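Side-chain contacts in NtrC family transcriptional regulator (Clostridium acetobutylicum ATCC 824, PDB 2Q5C), which probably acts as a sigma-54-dependent transcriptional activator that binds DNA and ATP, represented here by its N-terminal PrpR_N-type domain, a likely sensory region: residues I7-Q12 and N18-L23; I56-T61 and I166-E171; P72-K77 and I177-N182. All blocks are in the same frame, centred on the assembly; numbering follows the deposited sequence.

Contact 1 of 3, residues I7-Q12 and N18-L23; sequences IALISQ and NLFPKL
The Phe20 ring has Leu9 over one face and a carbonyl of strand 6-11 at its edge. CB of Leu9 sits almost over the ring centre, 3.6 Å from the centroid and 10° off the ring normal. This is a CH-pi contact. Further out, Leu9 CD2 reaches back to Phe20 CB at 3.7 Å, so the two side chains lie alongside each other and run opposite ways. Leu9 CG lies anti to the backbone N (chi1 171°), which carries CD2 to the root of the phenylalanine, beside CB and CG. At the edge, near the ring plane, Ile7 O is 3.3 Å from Phe20 CE2. The ring hydrogens carry a slight positive charge, so this approach is probably mildly favourable. Ile7 CG2 adds an apolar contact to Phe20 CZ at 3.9 Å, and the isoleucine stands roughly perpendicular to the phenylalanine. All of these residues are buried. Outside the two segments, Phe29 meets the Phe20 ring with its plane inclined to it, and Pro31, Thr33 and Ile56 also touch Phe20. The strand and helix segments run nearly antiparallel, at 165°, with axes 9.8 Å apart. This is how a helix packs on its own strand in a beta-alpha-beta unit, here strand 6-11, helix 14-27 and strand 30-35 of a parallel sheet with strand order 2-1-3-4.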
ATOM      1  N   ILE A   7      -6.016  17.595  -2.454  1.00 18.41           N
ATOM      2  CA  ILE A   7      -5.205  16.383  -2.546  1.00 17.68           C
ATOM      3  C   ILE A   7      -6.072  15.184  -2.284  1.00 16.02           C
ATOM      4  O   ILE A   7      -6.800  15.135  -1.266  1.00 16.78           O
ATOM      5  CB  ILE A   7      -4.011  16.394  -1.565  1.00 17.92           C
ATOM      6  CG1 ILE A   7      -3.193  17.677  -1.709  1.00 20.51           C
ATOM      7  CG2 ILE A   7      -3.128  15.134  -1.754  1.00 19.30           C
ATOM      8  CD1 ILE A   7      -2.034  17.754  -0.726  1.00 19.97           C
ATOM      9  N   ALA A   8      -5.988  14.213  -3.182  1.00 16.11           N
ATOM     10  CA  ALA A   8      -6.701  12.941  -3.035  1.00 15.82           C
ATOM     11  C   ALA A   8      -5.813  11.864  -2.471  1.00 17.20           C
ATOM     12  O   ALA A   8      -4.703  11.673  -2.940  1.00 20.15           O
ATOM     13  CB  ALA A   8      -7.264  12.459  -4.346  1.00 16.34           C
ATOM     14  N   LEU A   9      -6.316  11.133  -1.482  1.00 15.26           N
ATOM     15  CA  LEU A   9      -5.688   9.900  -0.998  1.00 15.34           C
ATOM     16  C   LEU A   9      -6.519   8.748  -1.479  1.00 16.16           C
ATOM     17  O   LEU A   9      -7.724   8.718  -1.229  1.00 15.92           O
ATOM     18  CB  LEU A   9      -5.602   9.896   0.546  1.00 14.34           C
ATOM     19  CG  LEU A   9      -5.162   8.534   1.113  1.00 15.31           C
ATOM     20  CD1 LEU A   9      -3.707   8.269   0.796  1.00 18.10           C
ATOM     21  CD2 LEU A   9      -5.331   8.568   2.628  1.00 16.70           C
ATOM     22  N   ILE A  10      -5.898   7.787  -2.174  1.00 16.21           N
ATOM     23  CA  ILE A  10      -6.606   6.612  -2.685  1.00 17.72           C
ATOM     24  C   ILE A  10      -5.940   5.412  -2.021  1.00 18.36           C
ATOM     25  O   ILE A  10      -4.734   5.186  -2.197  1.00 18.67           O
ATOM     26  CB  ILE A  10      -6.543   6.505  -4.225  1.00 16.91           C
ATOM     27  CG1 ILE A  10      -7.089   7.804  -4.833  1.00 17.58           C
ATOM     28  CG2 ILE A  10      -7.336   5.259  -4.676  1.00 20.25           C
ATOM     29  CD1 ILE A  10      -7.028   7.867  -6.384  1.00 18.90           C
ATOM     30  N   SER A  11      -6.701   4.696  -1.197  1.00 18.64           N
ATOM     31  CA  SER A  11      -6.117   3.676  -0.331  1.00 19.98           C
ATOM     32  C   SER A  11      -7.242   2.737   0.057  1.00 20.97           C
ATOM     33  O   SER A  11      -8.401   3.094  -0.053  1.00 21.91           O
ATOM     34  CB  SER A  11      -5.581   4.388   0.920  1.00 21.19           C
ATOM     35  OG  SER A  11      -5.103   3.468   1.901  1.00 22.88           O
ATOM     36  N   GLN A  12      -6.895   1.553   0.533  1.00 21.56           N
ATOM     37  CA  GLN A  12      -7.890   0.675   1.160  1.00 22.35           C
ATOM     38  C   GLN A  12      -7.696   0.623   2.674  1.00 23.32           C
ATOM     39  O   GLN A  12      -8.401  -0.134   3.356  1.00 24.58           O
ATOM     40  CB  GLN A  12      -7.806  -0.732   0.579  1.00 22.29           C
ATOM     41  CG  GLN A  12      -8.130  -0.806  -0.886  1.00 23.03           C
ATOM     42  CD  GLN A  12      -8.098  -2.218  -1.369  1.00 24.76           C
ATOM     43  OE1 GLN A  12      -7.023  -2.829  -1.502  1.00 27.87           O
ATOM     44  NE2 GLN A  12      -9.268  -2.765  -1.604  1.00 27.88           N
ATOM     45  N   ASN A  18      -9.141   7.652   7.471  0.50 21.93           N
ATOM     46  CA  ASN A  18      -9.735   8.489   8.510  0.50 22.58           C
ATOM     47  C   ASN A  18      -8.785   9.553   9.067  0.50 21.67           C
ATOM     48  O   ASN A  18      -9.218  10.609   9.533  0.50 22.88           O
ATOM     49  CB  ASN A  18     -10.291   7.638   9.651  0.50 23.49           C
ATOM     50  CG  ASN A  18     -11.402   6.715   9.205  0.50 26.36           C
ATOM     51  OD1 ASN A  18     -11.443   5.546   9.603  0.50 29.45           O
ATOM     52  ND2 ASN A  18     -12.319   7.232   8.389  0.50 27.83           N
ATOM     53  N   LEU A  19      -7.486   9.285   9.025  1.00 21.44           N
ATOM     54  CA  LEU A  19      -6.508  10.263   9.465  1.00 20.15           C
ATOM     55  C   LEU A  19      -6.363  11.449   8.473  1.00 20.17           C
ATOM     56  O   LEU A  19      -6.139  12.594   8.863  1.00 21.03           O
ATOM     57  CB  LEU A  19      -5.154   9.573   9.652  1.00 21.48           C
ATOM     58  CG  LEU A  19      -3.954  10.455   9.996  1.00 21.18           C
ATOM     59  CD1 LEU A  19      -4.175  11.207  11.340  1.00 22.78           C
ATOM     60  CD2 LEU A  19      -2.709   9.589  10.076  1.00 22.82           C
ATOM     61  N   PHE A  20      -6.474  11.139   7.180  1.00 19.40           N
ATOM     62  CA  PHE A  20      -6.115  12.116   6.160  1.00 19.42           C
ATOM     63  C   PHE A  20      -6.877  13.457   6.291  1.00 19.34           C
ATOM     64  O   PHE A  20      -6.261  14.518   6.214  1.00 19.78           O
ATOM     65  CB  PHE A  20      -6.289  11.445   4.793  1.00 18.39           C
ATOM     66  CG  PHE A  20      -5.821  12.257   3.598  1.00 16.58           C
ATOM     67  CD1 PHE A  20      -4.468  12.500   3.405  1.00 18.46           C
ATOM     68  CD2 PHE A  20      -6.721  12.700   2.624  1.00 17.12           C
ATOM     69  CE1 PHE A  20      -4.028  13.221   2.283  1.00 18.43           C
ATOM     70  CE2 PHE A  20      -6.268  13.412   1.492  1.00 19.09           C
ATOM     71  CZ  PHE A  20      -4.937  13.648   1.342  1.00 17.76           C
ATOM     72  N   PRO A  21      -8.214  13.435   6.484  1.00 19.85           N
ATOM     73  CA  PRO A  21      -8.888  14.728   6.646  1.00 20.78           C
ATOM     74  C   PRO A  21      -8.460  15.520   7.876  1.00 21.68           C
ATOM     75  O   PRO A  21      -8.588  16.745   7.885  1.00 23.28           O
ATOM     76  CB  PRO A  21     -10.381  14.364   6.765  1.00 21.89           C
ATOM     77  CG  PRO A  21     -10.490  12.969   6.392  1.00 24.12           C
ATOM     78  CD  PRO A  21      -9.161  12.308   6.433  1.00 19.98           C
ATOM     79  N   LYS A  22      -7.978  14.828   8.909  1.00 21.06           N
ATOM     80  CA  LYS A  22      -7.468  15.521  10.093  1.00 22.42           C
ATOM     81  C   LYS A  22      -6.188  16.234   9.766  1.00 22.20           C
ATOM     82  O   LYS A  22      -5.982  17.389  10.177  1.00 24.25           O
ATOM     83  CB  LYS A  22      -7.260  14.564  11.266  1.00 22.86           C
ATOM     84  CG  LYS A  22      -8.523  13.830  11.648  1.00 24.97           C
ATOM     85  CD  LYS A  22      -8.215  12.759  12.685  1.00 29.60           C
ATOM     86  CE  LYS A  22      -9.412  11.847  12.891  1.00 31.85           C
ATOM     87  NZ  LYS A  22      -9.113  10.814  13.910  1.00 36.85           N
ATOM     88  N   LEU A  23      -5.335  15.577   8.981  1.00 21.39           N
ATOM     89  CA  LEU A  23      -4.095  16.222   8.562  1.00 21.61           C
ATOM     90  C   LEU A  23      -4.356  17.365   7.600  1.00 21.83           C
ATOM     91  O   LEU A  23      -3.631  18.361   7.593  1.00 22.76           O
ATOM     92  CB  LEU A  23      -3.113  15.214   7.978  1.00 21.03           C
ATOM     93  CG  LEU A  23      -2.722  14.044   8.890  1.00 20.56           C
ATOM     94  CD1 LEU A  23      -1.773  13.088   8.198  1.00 22.77           C
ATOM     95  CD2 LEU A  23      -2.082  14.571  10.174  1.00 22.53           C
TER

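Contact 2 of 3, residues I56-T61 and I166-E171; sequences ISRGAT and INSGEE
This contact lies where the chain crosses back from the second parallel sheet to the first lobe. Residues 166-169 form the connection between strand 162-165 and helix 170-187, and Arg58 at the end of strand 54-58 reaches out to them. Arg58 NH1 donates a hydrogen bond to Ile166 O at 2.8 Å. The bond is nearly straight, with an N-H...O angle of 171°. It uses a lone pair in the carbonyl plane, and the oxygen lies only 5° out of the guanidinium plane. Arg58 NH2 is 3.3 Å from Asn167 O, the next carbonyl along the chain. Ser168 CB sits over one face of the guanidinium, offset toward the rim, 3.7 Å from Arg58 NE. The same CB is 3.8 Å from Arg58 CD, so it packs on the junction of the aliphatic chain and the flat head. A bend at chi3 (78°) turns the head of Arg58 after its chain leaves the strand. The bond at the edge and the packing on the face together tie the end of strand 54-58 to the connection. Gly169 follows as the N-cap residue of helix 170-187. Around the contact, Ile76 of strand 73-76 touches both Arg58 and Ser168, Leu16 of helix 14-27 touches Ser168, and helix 80-90 packs against Ile166.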
ATOM      1  N   ILE A  56      -2.107  10.974  -3.628  1.00 15.47           N
ATOM      2  CA  ILE A  56      -1.258  10.155  -2.753  1.00 15.30           C
ATOM      3  C   ILE A  56      -1.827   8.748  -2.725  1.00 15.15           C
ATOM      4  O   ILE A  56      -3.053   8.542  -2.629  1.00 15.13           O
ATOM      5  CB  ILE A  56      -1.191  10.746  -1.313  1.00 15.21           C
ATOM      6  CG1 ILE A  56      -0.576  12.151  -1.290  1.00 16.35           C
ATOM      7  CG2 ILE A  56      -0.451   9.768  -0.407  1.00 14.58           C
ATOM      8  CD1 ILE A  56      -0.672  12.855   0.033  1.00 16.86           C
ATOM      9  N   SER A  57      -0.946   7.754  -2.790  1.00 15.81           N
ATOM     10  CA  SER A  57      -1.354   6.342  -2.734  1.00 16.36           C
ATOM     11  C   SER A  57      -0.159   5.558  -2.252  1.00 16.51           C
ATOM     12  O   SER A  57       0.861   6.151  -1.950  1.00 18.23           O
ATOM     13  CB  SER A  57      -1.942   5.853  -4.051  1.00 16.20           C
ATOM     14  OG  SER A  57      -0.936   5.877  -5.053  1.00 18.03           O
ATOM     15  N   ARG A  58      -0.280   4.232  -2.159  1.00 17.90           N
ATOM     16  CA  ARG A  58       0.798   3.455  -1.599  1.00 19.45           C
ATOM     17  C   ARG A  58       1.141   2.303  -2.510  1.00 19.87           C
ATOM     18  O   ARG A  58       0.286   1.745  -3.196  1.00 20.26           O
ATOM     19  CB  ARG A  58       0.330   2.947  -0.239  1.00 20.70           C
ATOM     20  CG  ARG A  58       1.408   2.303   0.580  1.00 25.17           C
ATOM     21  CD  ARG A  58       1.075   2.451   2.057  1.00 31.38           C
ATOM     22  NE  ARG A  58       0.071   1.495   2.500  1.00 36.59           N
ATOM     23  CZ  ARG A  58       0.346   0.391   3.210  1.00 40.21           C
ATOM     24  NH1 ARG A  58      -0.635  -0.418   3.560  1.00 42.29           N
ATOM     25  NH2 ARG A  58       1.599   0.104   3.569  1.00 41.55           N
ATOM     26  N   GLY A  59       2.423   1.923  -2.483  1.00 22.14           N
ATOM     27  CA  GLY A  59       2.843   0.662  -3.070  1.00 23.79           C
ATOM     28  C   GLY A  59       2.459   0.457  -4.525  1.00 22.86           C
ATOM     29  O   GLY A  59       2.605   1.380  -5.351  1.00 24.00           O
ATOM     30  N   ALA A  60       1.968  -0.725  -4.876  1.00 23.45           N
ATOM     31  CA  ALA A  60       1.651  -1.052  -6.248  1.00 22.71           C
ATOM     32  C   ALA A  60       0.625  -0.080  -6.844  1.00 22.60           C
ATOM     33  O   ALA A  60       0.711   0.299  -8.034  1.00 22.36           O
ATOM     34  CB  ALA A  60       1.166  -2.478  -6.354  1.00 24.01           C
ATOM     35  N   THR A  61      -0.357   0.307  -6.031  1.00 20.10           N
ATOM     36  CA  THR A  61      -1.370   1.252  -6.510  1.00 19.90           C
ATOM     37  C   THR A  61      -0.730   2.528  -7.030  1.00 19.75           C
ATOM     38  O   THR A  61      -1.149   3.058  -8.067  1.00 18.99           O
ATOM     39  CB  THR A  61      -2.379   1.523  -5.404  1.00 18.31           C
ATOM     40  OG1 THR A  61      -3.117   0.322  -5.176  1.00 18.70           O
ATOM     41  CG2 THR A  61      -3.374   2.627  -5.808  1.00 19.19           C
ATOM     42  N   ILE A 166       0.045  -5.544   5.564  1.00 19.29           N
ATOM     43  CA  ILE A 166       1.101  -4.616   5.964  1.00 18.61           C
ATOM     44  C   ILE A 166       0.506  -3.232   5.894  1.00 19.72           C
ATOM     45  O   ILE A 166       0.055  -2.826   4.813  1.00 22.56           O
ATOM     46  CB  ILE A 166       2.295  -4.705   5.021  1.00 17.83           C
ATOM     47  CG1 ILE A 166       2.889  -6.116   5.050  1.00 19.06           C
ATOM     48  CG2 ILE A 166       3.397  -3.717   5.431  1.00 19.22           C
ATOM     49  CD1 ILE A 166       3.875  -6.343   3.924  1.00 19.53           C
ATOM     50  N   ASN A 167       0.528  -2.535   7.027  1.00 19.51           N
ATOM     51  CA  ASN A 167      -0.115  -1.215   7.132  1.00 20.96           C
ATOM     52  C   ASN A 167       0.897  -0.101   6.995  1.00 21.41           C
ATOM     53  O   ASN A 167       2.077  -0.332   6.853  1.00 21.43           O
ATOM     54  CB  ASN A 167      -0.871  -1.124   8.461  1.00 21.84           C
ATOM     55  CG  ASN A 167      -2.051  -2.106   8.521  1.00 25.05           C
ATOM     56  OD1 ASN A 167      -2.785  -2.278   7.532  1.00 29.48           O
ATOM     57  ND2 ASN A 167      -2.194  -2.796   9.659  1.00 31.34           N
ATOM     58  N   SER A 168       0.377   1.107   7.048  0.50 22.29           N
ATOM     59  CA  SER A 168       1.168   2.310   7.007  0.50 22.43           C
ATOM     60  C   SER A 168       0.739   3.093   8.216  0.50 23.01           C
ATOM     61  O   SER A 168      -0.319   2.837   8.806  0.50 24.42           O
ATOM     62  CB  SER A 168       0.819   3.115   5.766  0.50 23.18           C
ATOM     63  OG  SER A 168       1.654   4.248   5.716  0.50 23.46           O
ATOM     64  N   GLY A 169       1.531   4.076   8.567  1.00 21.46           N
ATOM     65  CA  GLY A 169       1.231   4.848   9.752  1.00 21.30           C
ATOM     66  C   GLY A 169       1.216   6.335   9.519  1.00 21.24           C
ATOM     67  O   GLY A 169       1.349   6.820   8.386  1.00 20.41           O
ATOM     68  N   GLU A 170       1.049   7.049  10.610  1.00 20.34           N
ATOM     69  CA  GLU A 170       0.950   8.503  10.582  1.00 19.86           C
ATOM     70  C   GLU A 170       2.180   9.187  10.028  1.00 20.23           C
ATOM     71  O   GLU A 170       2.064  10.107   9.211  1.00 19.42           O
ATOM     72  CB  GLU A 170       0.583   9.053  11.978  1.00 20.98           C
ATOM     73  CG  GLU A 170       0.647  10.570  12.042  1.00 22.03           C
ATOM     74  CD  GLU A 170       0.014  11.123  13.277  1.00 26.23           C
ATOM     75  OE1 GLU A 170      -0.597  10.330  14.030  1.00 28.53           O
ATOM     76  OE2 GLU A 170       0.120  12.365  13.477  1.00 28.06           O
ATOM     77  N   GLU A 171       3.362   8.778  10.458  1.00 20.28           N
ATOM     78  CA  GLU A 171       4.542   9.480  10.007  1.00 22.01           C
ATOM     79  C   GLU A 171       4.707   9.349   8.493  1.00 21.68           C
ATOM     80  O   GLU A 171       5.041  10.322   7.810  1.00 21.39           O
ATOM     81  CB  GLU A 171       5.771   9.000  10.775  1.00 23.96           C
ATOM     82  CG  GLU A 171       7.042   9.755  10.446  1.00 30.14           C
ATOM     83  CD  GLU A 171       7.023  11.251  10.808  1.00 36.92           C
ATOM     84  OE1 GLU A 171       6.200  11.703  11.652  1.00 38.42           O
ATOM     85  OE2 GLU A 171       7.879  11.973  10.233  1.00 41.40           O
TER

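Contact 3 of 3, residues P72-K77 and I177-N182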
ATOM      1  N   PRO A  72       0.848  15.426 -10.291  1.00 21.66           N
ATOM      2  CA  PRO A  72       1.714  14.794  -9.279  1.00 21.79           C
ATOM      3  C   PRO A  72       1.068  13.593  -8.569  1.00 21.59           C
ATOM      4  O   PRO A  72      -0.080  13.688  -8.109  1.00 21.88           O
ATOM      5  CB  PRO A  72       1.967  15.915  -8.294  1.00 23.05           C
ATOM      6  CG  PRO A  72       1.901  17.175  -9.157  1.00 22.68           C
ATOM      7  CD  PRO A  72       0.760  16.890 -10.098  1.00 22.01           C
ATOM      8  N   SER A  73       1.796  12.481  -8.562  1.00 21.12           N
ATOM      9  CA  SER A  73       1.399  11.212  -7.944  1.00 20.11           C
ATOM     10  C   SER A  73       2.491  10.903  -6.931  1.00 20.47           C
ATOM     11  O   SER A  73       3.655  10.699  -7.296  1.00 21.47           O
ATOM     12  CB  SER A  73       1.319  10.073  -8.977  1.00 20.55           C
ATOM     13  OG  SER A  73       1.068   8.795  -8.340  1.00 23.89           O
ATOM     14  N   ILE A  74       2.129  10.861  -5.655  1.00 18.47           N
ATOM     15  CA  ILE A  74       3.093  10.641  -4.564  1.00 18.97           C
ATOM     16  C   ILE A  74       2.840   9.259  -4.000  1.00 18.82           C
ATOM     17  O   ILE A  74       1.684   8.863  -3.799  1.00 18.07           O
ATOM     18  CB  ILE A  74       2.949  11.715  -3.464  1.00 19.27           C
ATOM     19  CG1 ILE A  74       3.389  13.090  -3.978  1.00 20.16           C
ATOM     20  CG2 ILE A  74       3.719  11.350  -2.209  1.00 20.83           C
ATOM     21  CD1 ILE A  74       2.337  13.785  -4.874  1.00 25.38           C
ATOM     22  N   SER A  75       3.919   8.522  -3.768  1.00 19.61           N
ATOM     23  CA  SER A  75       3.845   7.187  -3.228  1.00 20.69           C
ATOM     24  C   SER A  75       4.219   7.183  -1.754  1.00 20.34           C
ATOM     25  O   SER A  75       5.282   7.672  -1.397  1.00 21.53           O
ATOM     26  CB  SER A  75       4.818   6.287  -3.974  1.00 22.77           C
ATOM     27  OG  SER A  75       4.560   4.975  -3.561  1.00 26.09           O
ATOM     28  N   ILE A  76       3.337   6.653  -0.905  1.00 20.44           N
ATOM     29  CA  ILE A  76       3.711   6.316   0.486  1.00 21.73           C
ATOM     30  C   ILE A  76       4.536   5.026   0.393  1.00 22.69           C
ATOM     31  O   ILE A  76       4.083   4.038  -0.184  1.00 23.74           O
ATOM     32  CB  ILE A  76       2.472   6.060   1.381  1.00 20.01           C
ATOM     33  CG1 ILE A  76       1.544   7.287   1.436  1.00 22.17           C
ATOM     34  CG2 ILE A  76       2.933   5.635   2.784  1.00 22.12           C
ATOM     35  CD1 ILE A  76       0.094   6.920   1.884  1.00 22.62           C
ATOM     36  N   LYS A  77       5.771   5.072   0.899  1.00 26.75           N
ATOM     37  CA  LYS A  77       6.613   3.871   0.819  1.00 28.25           C
ATOM     38  C   LYS A  77       6.224   2.893   1.919  1.00 27.68           C
ATOM     39  O   LYS A  77       6.002   3.330   3.048  1.00 28.02           O
ATOM     40  CB  LYS A  77       8.091   4.230   0.932  1.00 30.07           C
ATOM     41  CG  LYS A  77       8.563   5.321  -0.036  1.00 34.49           C
ATOM     42  CD  LYS A  77       8.330   4.948  -1.498  1.00 39.41           C
ATOM     43  CE  LYS A  77       8.663   6.131  -2.422  1.00 42.18           C
ATOM     44  NZ  LYS A  77       8.513   5.788  -3.871  1.00 44.49           N
ATOM     45  N   ILE A 177       2.370  13.819   2.489  1.00 19.30           N
ATOM     46  CA  ILE A 177       1.695  15.109   2.346  1.00 20.35           C
ATOM     47  C   ILE A 177       2.711  16.207   2.123  1.00 21.21           C
ATOM     48  O   ILE A 177       2.513  17.034   1.229  1.00 21.50           O
ATOM     49  CB  ILE A 177       0.779  15.406   3.552  1.00 18.94           C
ATOM     50  CG1 ILE A 177      -0.432  14.469   3.505  1.00 20.21           C
ATOM     51  CG2 ILE A 177       0.337  16.877   3.577  1.00 21.72           C
ATOM     52  CD1 ILE A 177      -1.236  14.456   4.798  1.00 20.64           C
ATOM     53  N   GLU A 178       3.784  16.200   2.915  1.00 21.59           N
ATOM     54  CA  GLU A 178       4.862  17.179   2.717  1.00 24.64           C
ATOM     55  C   GLU A 178       5.398  17.106   1.296  1.00 23.75           C
ATOM     56  O   GLU A 178       5.578  18.140   0.639  1.00 24.42           O
ATOM     57  CB  GLU A 178       5.982  16.983   3.745  1.00 24.05           C
ATOM     58  CG  GLU A 178       6.962  18.197   3.821  1.00 29.76           C
ATOM     59  CD  GLU A 178       8.262  17.920   4.589  1.00 31.31           C
ATOM     60  OE1 GLU A 178       8.461  16.799   5.139  1.00 39.04           O
ATOM     61  OE2 GLU A 178       9.119  18.849   4.620  1.00 40.38           O
ATOM     62  N   GLU A 179       5.651  15.901   0.796  1.00 22.88           N
ATOM     63  CA  GLU A 179       6.163  15.739  -0.557  1.00 23.20           C
ATOM     64  C   GLU A 179       5.174  16.289  -1.580  1.00 23.33           C
ATOM     65  O   GLU A 179       5.549  17.001  -2.518  1.00 23.53           O
ATOM     66  CB  GLU A 179       6.451  14.270  -0.827  1.00 23.54           C
ATOM     67  CG  GLU A 179       7.075  14.002  -2.160  1.00 28.82           C
ATOM     68  CD  GLU A 179       7.340  12.530  -2.369  1.00 34.19           C
ATOM     69  OE1 GLU A 179       7.394  11.766  -1.367  1.00 35.72           O
ATOM     70  OE2 GLU A 179       7.475  12.136  -3.540  1.00 38.21           O
ATOM     71  N   ALA A 180       3.890  16.003  -1.396  1.00 22.11           N
ATOM     72  CA  ALA A 180       2.868  16.464  -2.325  1.00 22.02           C
ATOM     73  C   ALA A 180       2.816  17.967  -2.329  1.00 22.69           C
ATOM     74  O   ALA A 180       2.742  18.573  -3.412  1.00 22.80           O
ATOM     75  CB  ALA A 180       1.463  15.882  -1.886  1.00 20.70           C
ATOM     76  N   LEU A 181       2.813  18.571  -1.148  1.00 22.58           N
ATOM     77  CA  LEU A 181       2.715  20.038  -1.076  1.00 24.90           C
ATOM     78  C   LEU A 181       3.904  20.676  -1.765  1.00 26.56           C
ATOM     79  O   LEU A 181       3.741  21.694  -2.462  1.00 26.84           O
ATOM     80  CB  LEU A 181       2.574  20.522   0.353  1.00 24.59           C
ATOM     81  CG  LEU A 181       1.229  20.189   1.012  1.00 25.77           C
ATOM     82  CD1 LEU A 181       1.322  20.402   2.508  1.00 26.45           C
ATOM     83  CD2 LEU A 181       0.077  21.009   0.438  1.00 25.77           C
ATOM     84  N   ASN A 182       5.088  20.069  -1.619  1.00 27.13           N
ATOM     85  CA  ASN A 182       6.282  20.608  -2.287  1.00 29.04           C
ATOM     86  C   ASN A 182       6.182  20.496  -3.800  1.00 29.60           C
ATOM     87  O   ASN A 182       6.537  21.441  -4.533  1.00 30.49           O
ATOM     88  CB  ASN A 182       7.543  19.895  -1.787  1.00 29.23           C
ATOM     89  CG  ASN A 182       7.892  20.255  -0.359  1.00 33.17           C
ATOM     90  OD1 ASN A 182       7.377  21.226   0.197  1.00 36.75           O
ATOM     91  ND2 ASN A 182       8.789  19.471   0.249  1.00 37.43           N
TER
HETATM   92  O   HOH W   1       6.534   9.584  -4.447  1.00 26.97           O
HETATM   93  O   HOH W   2       6.001   9.712   0.382  1.00 29.87           O
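Apolar packing centres on Ile74, whose side chain points from strand 73-76 toward helix 170-187. Its CD1 lies 3.7 Å from Ala180 CA and 3.8 Å from Ala180 CB. The small alanine lets the isoleucine approach the helix backbone.

A methyl-carboxylate contact lies beside it: Ile74 CG2 is 3.8 Å from Glu179 OE1. The Glu179 chain is extended, with CG anti to the backbone N (chi1 -176°), and this carries the carboxylate along the isoleucine toward Ser75.

Water-mediated bonds make the polar part. One water accepts from Ser75 N at 2.9 Å and donates to Glu179 OE2 at 2.9 Å. A second donates both to Ser75 O at 2.8 Å and to Glu179 OE1 at 3.0 Å. Each carboxylate oxygen is thus linked to a different backbone group of Ser75, on an outermost strand of the sheet. Lys77 NZ is 6.4 Å from Glu179 OE2, so any attraction is at long range.

On its inner side strand 73-76 bonds to strand 54-58. Leu183 extends the helix contact with Ile74, while Ile177 turns to Phe20 and Leu23 of helix 14-27.

In the fold
From the N terminus, contact 1 closes first, a short loop joining strand 6-11 to the helix that follows it. Segments 56-61 and 72-77 then open contacts 2 and 3. The chain goes on to build the second sheet before returning, closing contact 2 at 166-171 and contact 3 at 177-182. These two long loops cross, and both end on the part of the chain that leads into and along helix 170-187. Strands 6-11, 54-58 and 73-76 lie in that order in the first sheet, so all three contacts reach it. Ile7 CD1 packs on Ala180 and Leu181, joining contacts 1 and 3. The C-terminal helix thus packs back on the first lobe.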